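Local structure of cell wall surface anchor protein (4Z1P) at residues A28-V33 and E63-L68; S102-A107 and G113-W118; G157-D162 and G166-I171. The protein probably acts as a streptococcal adhesin of the antigen I/II family, carried on the cell wall through an LPXTG anchor motif. One frame throughout, in Å; residues are numbered along the deposited sequence.

In the fold
All three contacts lie in the N-terminal of the two β-sandwich domains and follow one another along the chain, so none nests in or crosses another. Interaction 1 closes a long excursion that carries helix 48-52 and strand 55-61 and joins strands 29-36 and 65-75, two non-adjacent members of the four-stranded sheet. Interaction 2 then folds helix 98-106 back over strand 115-120 of the five-stranded sheet, and interaction 3 closes the hairpin 153-162/165-177 at the other side of that same sheet. Leu68 joins the first two, packing on Tyr116 and Trp118 across the sandwich. Ile161 joins the last two, meeting Ile104 and Leu103 of the helix, while Ala107 rests against the start of segment 166-171.

Interaction 1. Residues A28-V33 and E63-L68; sequences ATLDYV and EALAEL
The phenolic OH of Tyr32 comes 3.6 Å from Leu65 CD1, a methyl group rather than a polar partner, and marks the closest approach of the two segments. The same methyl lies at the rim of the ring, near its plane, with CE2 of Tyr32 4.0 Å from Leu65 CD1. Leucine and tyrosine thus reach toward each other from opposite directions, and it is the ring edge, not a face, that receives the leucine. Both side chains leave their strands in the same way, with CG anti to the carbonyl carbon and beside the backbone N (chi1 -64° for Tyr32, -62° for Leu65). In Leu65 the second torsion then places CD1 anti to CA (chi2 173°), which pushes that branch out to the tyrosine. The other branch turns to Leu30, where CG of Leu30 is 4.3 Å from Leu65 CD2, a loose apolar touch. Leu30 and Tyr32 stand two residues apart on one face of their strand, and they also pack on each other: CB of Leu30 sits 3.8 Å above the tyrosine ring plane, displaced toward the rim. The ring is therefore bounded on one face by its own strand and at its hydroxyl end by Leu65. All three residues are buried, and the contact is van der Waals packing, with no polar bond between the two segments.

The CA atoms of Leu30 and Leu65 are 8.7 Å apart, because the two strands are not neighbours in their sheet. Strand 137-145 runs between them, its Phe143 and Leu141 joined by backbone hydrogen bonds to Leu30 and Tyr32 respectively. Val11 of edge strand 8-11 flanks Leu30 and Tyr32 on the other side, and Ile154 of strand 153-162, from the facing sheet, packs on both Tyr32 and Leu65 inside the sandwich.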
loop_
_atom_site.group_PDB
_atom_site.type_symbol
_atom_site.label_atom_id
_atom_site.label_comp_id
_atom_site.label_asym_id
_atom_site.label_seq_id
_atom_site.Cartn_x
_atom_site.Cartn_y
_atom_site.Cartn_z
ATOM N N ALA A 28 -2.503 -1.207 2.868
ATOM C CA ALA A 28 -2.825 -1.592 1.485
ATOM C C ALA A 28 -2.975 -3.086 1.312
ATOM O O ALA A 28 -2.355 -3.832 2.009
ATOM C CB ALA A 28 -1.696 -1.124 0.566
ATOM N N THR A 29 -3.845 -3.510 0.418
ATOM C CA THR A 29 -3.847 -4.909 -0.009
ATOM C C THR A 29 -3.160 -4.944 -1.381
ATOM O O THR A 29 -3.552 -4.205 -2.272
ATOM C CB THR A 29 -5.304 -5.339 -0.058
ATOM O OG1 THR A 29 -5.754 -5.493 1.301
ATOM C CG2 THR A 29 -5.471 -6.682 -0.728
ATOM N N LEU A 30 -2.120 -5.761 -1.567
ATOM C CA LEU A 30 -1.529 -5.873 -2.869
ATOM C C LEU A 30 -2.268 -6.942 -3.666
ATOM O O LEU A 30 -2.220 -8.133 -3.304
ATOM C CB LEU A 30 -0.044 -6.183 -2.790
ATOM C CG LEU A 30 0.919 -5.073 -2.385
ATOM C CD1 LEU A 30 1.008 -3.999 -3.448
ATOM C CD2 LEU A 30 0.504 -4.454 -1.059
ATOM N N ASP A 31 -2.918 -6.519 -4.764
ATOM C CA ASP A 31 -3.763 -7.391 -5.571
ATOM C C ASP A 31 -3.022 -7.718 -6.835
ATOM O O ASP A 31 -2.946 -6.899 -7.754
ATOM C CB ASP A 31 -5.092 -6.726 -5.843
ATOM C CG ASP A 31 -5.849 -6.491 -4.523
ATOM O OD1 ASP A 31 -6.066 -7.489 -3.788
ATOM O OD2 ASP A 31 -6.181 -5.329 -4.189
ATOM N N TYR A 32 -2.523 -8.940 -6.860
ATOM C CA TYR A 32 -1.696 -9.377 -7.963
ATOM C C TYR A 32 -2.437 -10.345 -8.870
ATOM O O TYR A 32 -3.283 -11.172 -8.396
ATOM C CB TYR A 32 -0.494 -10.089 -7.420
ATOM C CG TYR A 32 0.473 -9.312 -6.594
ATOM C CD1 TYR A 32 1.132 -8.189 -7.106
ATOM C CD2 TYR A 32 0.902 -9.787 -5.399
ATOM C CE1 TYR A 32 2.099 -7.508 -6.351
ATOM C CE2 TYR A 32 1.912 -9.172 -4.677
ATOM C CZ TYR A 32 2.474 -7.986 -5.151
ATOM O OH TYR A 32 3.398 -7.322 -4.382
ATOM N N VAL A 33 -2.049 -10.301 -10.145
ATOM C CA VAL A 33 -2.555 -11.198 -11.116
ATOM C C VAL A 33 -1.384 -11.825 -11.818
ATOM O O VAL A 33 -0.579 -11.146 -12.472
ATOM C CB VAL A 33 -3.507 -10.559 -12.145
ATOM C CG1 VAL A 33 -4.004 -11.618 -13.127
ATOM C CG2 VAL A 33 -4.605 -9.814 -11.484
ATOM N N GLU A 63 10.473 -9.672 1.624
ATOM C CA GLU A 63 10.198 -9.714 3.048
ATOM C C GLU A 63 9.039 -8.814 3.444
ATOM O O GLU A 63 8.611 -8.805 4.558
ATOM C CB GLU A 63 11.515 -9.369 3.824
ATOM C CG GLU A 63 12.058 -7.942 3.625
ATOM C CD GLU A 63 12.907 -7.686 2.364
ATOM O OE1 GLU A 63 13.064 -8.577 1.450
ATOM O OE2 GLU A 63 13.456 -6.535 2.298
ATOM N N ALA A 64 8.565 -7.983 2.552
ATOM C CA ALA A 64 7.558 -7.027 2.975
ATOM C C ALA A 64 6.206 -7.613 3.106
ATOM O O ALA A 64 5.362 -7.027 3.793
ATOM C CB ALA A 64 7.466 -5.851 2.043
ATOM N N LEU A 65 5.938 -8.690 2.375
ATOM C CA LEU A 65 4.629 -9.185 2.322
ATOM C C LEU A 65 4.290 -10.180 3.402
ATOM O O LEU A 65 5.089 -11.005 3.799
ATOM C CB LEU A 65 4.335 -9.732 0.913
ATOM C CG LEU A 65 4.420 -8.638 -0.167
ATOM C CD1 LEU A 65 4.302 -9.270 -1.514
ATOM C CD2 LEU A 65 3.372 -7.579 0.044
ATOM N N ALA A 66 3.065 -10.084 3.848
ATOM C CA ALA A 66 2.528 -10.829 4.993
ATOM C C ALA A 66 1.532 -11.882 4.443
ATOM O O ALA A 66 1.898 -12.631 3.548
ATOM C CB ALA A 66 1.824 -9.851 5.967
ATOM N N GLU A 67 0.342 -12.011 5.032
ATOM C CA GLU A 67 -0.508 -13.133 4.734
ATOM C C GLU A 67 -1.024 -13.122 3.258
ATOM O O GLU A 67 -1.540 -12.111 2.816
ATOM C CB GLU A 67 -1.800 -13.098 5.567
ATOM N N LEU A 68 -0.975 -14.264 2.600
ATOM C CA LEU A 68 -1.544 -14.443 1.242
ATOM C C LEU A 68 -2.963 -14.916 1.260
ATOM O O LEU A 68 -3.246 -15.879 1.951
ATOM C CB LEU A 68 -0.765 -15.532 0.526
ATOM C CG LEU A 68 -1.340 -15.996 -0.834
ATOM C CD1 LEU A 68 -1.516 -14.831 -1.788
ATOM C CD2 LEU A 68 -0.525 -17.169 -1.414
#

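Interaction 2. Residues S102-A107 and G113-W118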
loop_
_atom_site.group_PDB
_atom_site.type_symbol
_atom_site.label_atom_id
_atom_site.label_comp_id
_atom_site.label_asym_id
_atom_site.label_seq_id
_atom_site.Cartn_x
_atom_site.Cartn_y
_atom_site.Cartn_z
ATOM N N SER A 102 15.265 -30.920 -6.139
ATOM C CA SER A 102 15.959 -31.290 -7.341
ATOM C C SER A 102 15.239 -30.750 -8.611
ATOM O O SER A 102 15.896 -30.254 -9.586
ATOM C CB SER A 102 16.128 -32.795 -7.431
ATOM O OG SER A 102 16.877 -33.018 -8.622
ATOM N N LEU A 103 13.914 -30.831 -8.608
ATOM C CA LEU A 103 13.151 -30.253 -9.712
ATOM C C LEU A 103 13.487 -28.780 -9.876
ATOM O O LEU A 103 13.843 -28.331 -10.986
ATOM C CB LEU A 103 11.641 -30.402 -9.489
ATOM C CG LEU A 103 10.726 -29.862 -10.623
ATOM C CD1 LEU A 103 10.848 -30.716 -11.845
ATOM C CD2 LEU A 103 9.267 -29.717 -10.159
ATOM N N ILE A 104 13.401 -28.009 -8.808
ATOM C CA ILE A 104 13.594 -26.581 -9.023
ATOM C C ILE A 104 15.064 -26.290 -9.359
ATOM O O ILE A 104 15.349 -25.497 -10.246
ATOM C CB ILE A 104 12.994 -25.672 -7.896
ATOM C CG1 ILE A 104 13.821 -25.670 -6.647
ATOM C CG2 ILE A 104 11.516 -26.081 -7.632
ATOM C CD1 ILE A 104 13.231 -24.726 -5.583
ATOM N N LYS A 105 15.968 -26.991 -8.709
ATOM C CA LYS A 105 17.386 -26.745 -8.977
ATOM C C LYS A 105 17.827 -27.029 -10.416
ATOM O O LYS A 105 18.389 -26.153 -11.072
ATOM C CB LYS A 105 18.243 -27.458 -7.986
ATOM C CG LYS A 105 19.712 -27.241 -8.335
ATOM C CD LYS A 105 20.605 -27.868 -7.312
ATOM C CE LYS A 105 21.006 -26.852 -6.265
ATOM N NZ LYS A 105 22.052 -27.475 -5.430
ATOM N N GLU A 106 17.494 -28.196 -10.928
ATOM C CA GLU A 106 17.758 -28.548 -12.321
ATOM C C GLU A 106 16.987 -27.677 -13.315
ATOM O O GLU A 106 17.412 -27.571 -14.436
ATOM C CB GLU A 106 17.478 -29.997 -12.580
ATOM C CG GLU A 106 18.355 -30.884 -11.702
ATOM C CD GLU A 106 19.835 -30.480 -11.802
ATOM O OE1 GLU A 106 20.359 -30.637 -12.901
ATOM O OE2 GLU A 106 20.460 -29.935 -10.830
ATOM N N ALA A 107 15.927 -26.996 -12.875
ATOM C CA ALA A 107 15.226 -26.048 -13.732
ATOM C C ALA A 107 15.883 -24.706 -13.725
ATOM O O ALA A 107 15.467 -23.814 -14.439
ATOM C CB ALA A 107 13.744 -25.903 -13.347
ATOM N N GLY A 113 14.210 -16.906 -0.638
ATOM C CA GLY A 113 13.646 -16.917 0.720
ATOM C C GLY A 113 12.400 -17.785 0.776
ATOM O O GLY A 113 12.367 -18.921 0.232
ATOM N N GLU A 114 11.387 -17.197 1.379
ATOM C CA GLU A 114 10.137 -17.873 1.719
ATOM C C GLU A 114 9.283 -17.737 0.440
ATOM O O GLU A 114 9.102 -16.640 -0.023
ATOM C CB GLU A 114 9.484 -17.103 2.909
ATOM C CG GLU A 114 8.001 -17.320 3.109
ATOM C CD GLU A 114 7.486 -16.682 4.376
ATOM O OE1 GLU A 114 8.212 -15.901 5.031
ATOM O OE2 GLU A 114 6.356 -16.995 4.738
ATOM N N PHE A 115 8.683 -18.814 -0.054
ATOM C CA PHE A 115 7.887 -18.694 -1.242
ATOM C C PHE A 115 6.726 -19.668 -1.228
ATOM O O PHE A 115 6.611 -20.496 -0.297
ATOM C CB PHE A 115 8.763 -18.929 -2.485
ATOM C CG PHE A 115 9.365 -20.296 -2.570
ATOM C CD1 PHE A 115 10.574 -20.553 -1.993
ATOM C CD2 PHE A 115 8.790 -21.309 -3.317
ATOM C CE1 PHE A 115 11.172 -21.792 -2.146
ATOM C CE2 PHE A 115 9.350 -22.564 -3.436
ATOM C CZ PHE A 115 10.558 -22.823 -2.856
ATOM N N TYR A 116 5.848 -19.510 -2.213
ATOM C CA TYR A 116 4.693 -20.351 -2.419
ATOM C C TYR A 116 4.832 -21.046 -3.752
ATOM O O TYR A 116 5.426 -20.497 -4.681
ATOM C CB TYR A 116 3.417 -19.498 -2.455
ATOM C CG TYR A 116 3.215 -18.682 -1.243
ATOM C CD1 TYR A 116 3.874 -17.507 -1.064
ATOM C CD2 TYR A 116 2.321 -19.123 -0.207
ATOM C CE1 TYR A 116 3.656 -16.744 0.091
ATOM C CE2 TYR A 116 2.105 -18.370 0.917
ATOM C CZ TYR A 116 2.746 -17.189 1.056
ATOM O OH TYR A 116 2.563 -16.469 2.185
ATOM N N MET A 117 4.407 -22.301 -3.809
ATOM C CA MET A 117 4.482 -23.044 -4.999
ATOM C C MET A 117 3.273 -23.924 -5.205
ATOM O O MET A 117 2.750 -24.489 -4.224
ATOM C CB MET A 117 5.768 -23.891 -5.024
ATOM C CG MET A 117 5.980 -24.699 -6.271
ATOM S SD MET A 117 7.571 -25.565 -6.256
ATOM C CE MET A 117 7.368 -26.690 -4.962
ATOM N N TRP A 118 2.788 -23.979 -6.424
ATOM C CA TRP A 118 1.604 -24.799 -6.761
ATOM C C TRP A 118 2.062 -25.783 -7.783
ATOM O O TRP A 118 2.657 -25.383 -8.795
ATOM C CB TRP A 118 0.483 -23.915 -7.356
ATOM C CG TRP A 118 -0.178 -23.013 -6.400
ATOM C CD1 TRP A 118 -1.337 -23.281 -5.671
ATOM C CD2 TRP A 118 0.255 -21.738 -5.979
ATOM N NE1 TRP A 118 -1.638 -22.232 -4.882
ATOM C CE2 TRP A 118 -0.669 -21.275 -5.016
ATOM C CE3 TRP A 118 1.342 -20.947 -6.301
ATOM C CZ2 TRP A 118 -0.565 -20.037 -4.422
ATOM C CZ3 TRP A 118 1.430 -19.700 -5.759
ATOM C CH2 TRP A 118 0.507 -19.272 -4.782
#
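Ile104 points from its helix toward the sheet and divides its two branches between Phe115 and Met117, which stand two residues apart on the same face of their strand. The longer branch goes to the phenylalanine. With chi1 at 76° CG1 lies between the backbone N and carbonyl carbon, and CD1 extends from it, anti to CA (chi2 178°), so that it comes to 4.3 Å from Phe115 CZ. The methyl approaches the far end of the ring obliquely. The shorter branch takes the methionine, with Ile104 CG2 4.2 Å from Met117 SD. Met117 meets it with an outstretched chain: CG is anti to the backbone N (chi1 -178°), SD is in turn anti to CA, and the sulfur is thereby carried well off the sheet toward the helix. Gly113 O lies at the edge of the Phe115 ring, in its plane, 3.3 Å from Phe115 CD1.

These touches are few and purely apolar, and the backbones stay apart, the CA atoms of Ile104 and Met117 being 10.6 Å from each other. Helix 98-106 thus covers the outer face of the five-stranded sheet. Val58 of the adjacent strand 55-61 packs against both Phe115 and Met117, and Pro111 packs on Ile104. Tyr116 and Trp118 turn the other way, into the sandwich, where they meet Leu68 of strand 65-75.

Interaction 3. Residues G157-D162 and G166-I171; sequences GVAQID and GYTGNI
Asp162 and Tyr167 share a first torsion (chi1 -52° and -51°) that sets CG anti to the carbonyl carbon, and it brings carboxylate and ring together near the closed end of a β hairpin, strands 153-162 and 165-177. The side chains cross at roughly a right angle, with their flat groups 30° apart, and Asp162 OD2 lies 3.7 Å from Tyr167 CE2 in an oblique approach. This is a van der Waals contact; the hydrogen-bond partner of OD2 is the hydroxyl of Tyr41. The other oxygen, Asp162 OD1, uses its syn lone pair to accept an almost straight bond from Gln160 NE2 at 2.9 Å, nearly in the amide plane. With Gln160 OE1 also bonded to the backbone N of Asn37, the amide is fixed at both ends and helps to hold the carboxylate beside the ring.

The strands are antiparallel, and Gln160 and Tyr167 form a hydrogen-bonded pair: Gln160 N to Tyr167 O is 2.8 Å and Tyr167 N to Gln160 O is 2.7 Å. Ala159 with Thr168 and Ile161 with Gly166 are the non-hydrogen-bonded pairs on either side. Gly169 N adds a bond to Val158 O at 2.9 Å. Strand 153-162 joins the rest of the sheet by backbone hydrogen bonds of Gly157, Ala159 and Ile161 to Gln60, Val58 and Ala56 of strand 55-61. Farther along, the pairing loosens: Asn170 O, buried by the contact and without a polar partner in the model, stops 3.8 Å from Val158 N.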
loop_
_atom_site.group_PDB
_atom_site.type_symbol
_atom_site.label_atom_id
_atom_site.label_comp_id
_atom_site.label_asym_id
_atom_site.label_seq_id
_atom_site.Cartn_x
_atom_site.Cartn_y
_atom_site.Cartn_z
ATOM N N GLY A 157 7.702 -11.678 -7.360
ATOM C CA GLY A 157 8.039 -12.324 -8.626
ATOM C C GLY A 157 7.455 -13.698 -8.834
ATOM O O GLY A 157 6.996 -14.368 -7.873
ATOM N N VAL A 158 7.466 -14.143 -10.076
ATOM C CA VAL A 158 6.976 -15.501 -10.406
ATOM C C VAL A 158 7.938 -16.264 -11.240
ATOM O O VAL A 158 8.706 -15.654 -11.941
ATOM C CB VAL A 158 5.626 -15.461 -11.113
ATOM C CG1 VAL A 158 4.510 -15.037 -10.096
ATOM C CG2 VAL A 158 5.614 -14.489 -12.331
ATOM N N ALA A 159 7.818 -17.586 -11.237
ATOM C CA ALA A 159 8.569 -18.497 -12.099
ATOM C C ALA A 159 7.699 -19.728 -12.371
ATOM O O ALA A 159 6.712 -19.994 -11.608
ATOM C CB ALA A 159 9.879 -18.922 -11.440
ATOM N N GLN A 160 7.975 -20.414 -13.470
ATOM C CA GLN A 160 7.262 -21.618 -13.800
ATOM C C GLN A 160 8.199 -22.655 -14.214
ATOM O O GLN A 160 9.306 -22.352 -14.821
ATOM C CB GLN A 160 6.065 -21.407 -14.745
ATOM C CG GLN A 160 6.253 -21.175 -16.150
ATOM C CD GLN A 160 4.919 -20.917 -16.902
ATOM O OE1 GLN A 160 4.413 -19.813 -16.929
ATOM N NE2 GLN A 160 4.413 -21.919 -17.530
ATOM N N ILE A 161 7.806 -23.875 -13.961
ATOM C CA ILE A 161 8.626 -25.030 -14.369
ATOM C C ILE A 161 7.735 -25.966 -15.106
ATOM O O ILE A 161 6.718 -26.462 -14.524
ATOM C CB ILE A 161 9.286 -25.714 -13.190
ATOM C CG1 ILE A 161 10.072 -24.719 -12.426
ATOM C CG2 ILE A 161 10.133 -26.902 -13.666
ATOM C CD1 ILE A 161 10.567 -25.292 -11.111
ATOM N N ASP A 162 8.008 -26.107 -16.397
ATOM C CA ASP A 162 7.196 -26.897 -17.299
ATOM C C ASP A 162 8.048 -28.073 -17.728
ATOM O O ASP A 162 9.104 -27.880 -18.357
ATOM C CB ASP A 162 6.839 -26.107 -18.557
ATOM C CG ASP A 162 6.233 -24.771 -18.285
ATOM O OD1 ASP A 162 5.488 -24.626 -17.248
ATOM O OD2 ASP A 162 6.521 -23.842 -19.072
ATOM N N GLY A 166 12.740 -24.514 -16.390
ATOM C CA GLY A 166 12.383 -23.290 -15.687
ATOM C C GLY A 166 12.306 -21.995 -16.462
ATOM O O GLY A 166 13.162 -21.714 -17.308
ATOM N N TYR A 167 11.281 -21.185 -16.226
ATOM C CA TYR A 167 11.170 -19.861 -16.824
ATOM C C TYR A 167 10.853 -18.882 -15.720
ATOM O O TYR A 167 9.933 -19.126 -14.934
ATOM C CB TYR A 167 10.103 -19.848 -17.970
ATOM C CG TYR A 167 10.344 -20.956 -18.965
ATOM C CD1 TYR A 167 11.185 -20.743 -20.070
ATOM C CD2 TYR A 167 9.802 -22.217 -18.806
ATOM C CE1 TYR A 167 11.489 -21.760 -20.950
ATOM C CE2 TYR A 167 10.075 -23.238 -19.702
ATOM C CZ TYR A 167 10.924 -22.987 -20.791
ATOM O OH TYR A 167 11.192 -23.956 -21.729
ATOM N N THR A 168 11.526 -17.729 -15.713
ATOM C CA THR A 168 11.327 -16.717 -14.701
ATOM C C THR A 168 10.639 -15.555 -15.326
ATOM O O THR A 168 10.939 -15.150 -16.447
ATOM C CB THR A 168 12.689 -16.322 -14.206
ATOM O OG1 THR A 168 13.327 -17.538 -13.770
ATOM C CG2 THR A 168 12.647 -15.342 -13.138
ATOM N N GLY A 169 9.724 -14.991 -14.567
ATOM C CA GLY A 169 8.926 -13.875 -15.009
ATOM C C GLY A 169 9.419 -12.584 -14.466
ATOM O O GLY A 169 10.531 -12.491 -13.952
ATOM N N ASN A 170 8.611 -11.577 -14.641
ATOM C CA ASN A 170 8.923 -10.236 -14.204
ATOM C C ASN A 170 8.691 -10.056 -12.677
ATOM O O ASN A 170 8.115 -10.932 -11.984
ATOM C CB ASN A 170 8.088 -9.245 -15.017
ATOM C CG ASN A 170 6.649 -9.375 -14.693
ATOM O OD1 ASN A 170 6.050 -10.399 -14.989
ATOM N ND2 ASN A 170 6.112 -8.418 -14.002
ATOM N N ILE A 171 9.220 -8.982 -12.146
ATOM C CA ILE A 171 9.145 -8.706 -10.725
ATOM C C ILE A 171 8.402 -7.427 -10.592
ATOM O O ILE A 171 8.883 -6.395 -11.067
ATOM C CB ILE A 171 10.529 -8.653 -10.055
ATOM C CG1 ILE A 171 11.080 -10.054 -9.917
ATOM C CG2 ILE A 171 10.507 -8.074 -8.627
ATOM C CD1 ILE A 171 12.581 -10.077 -9.960
#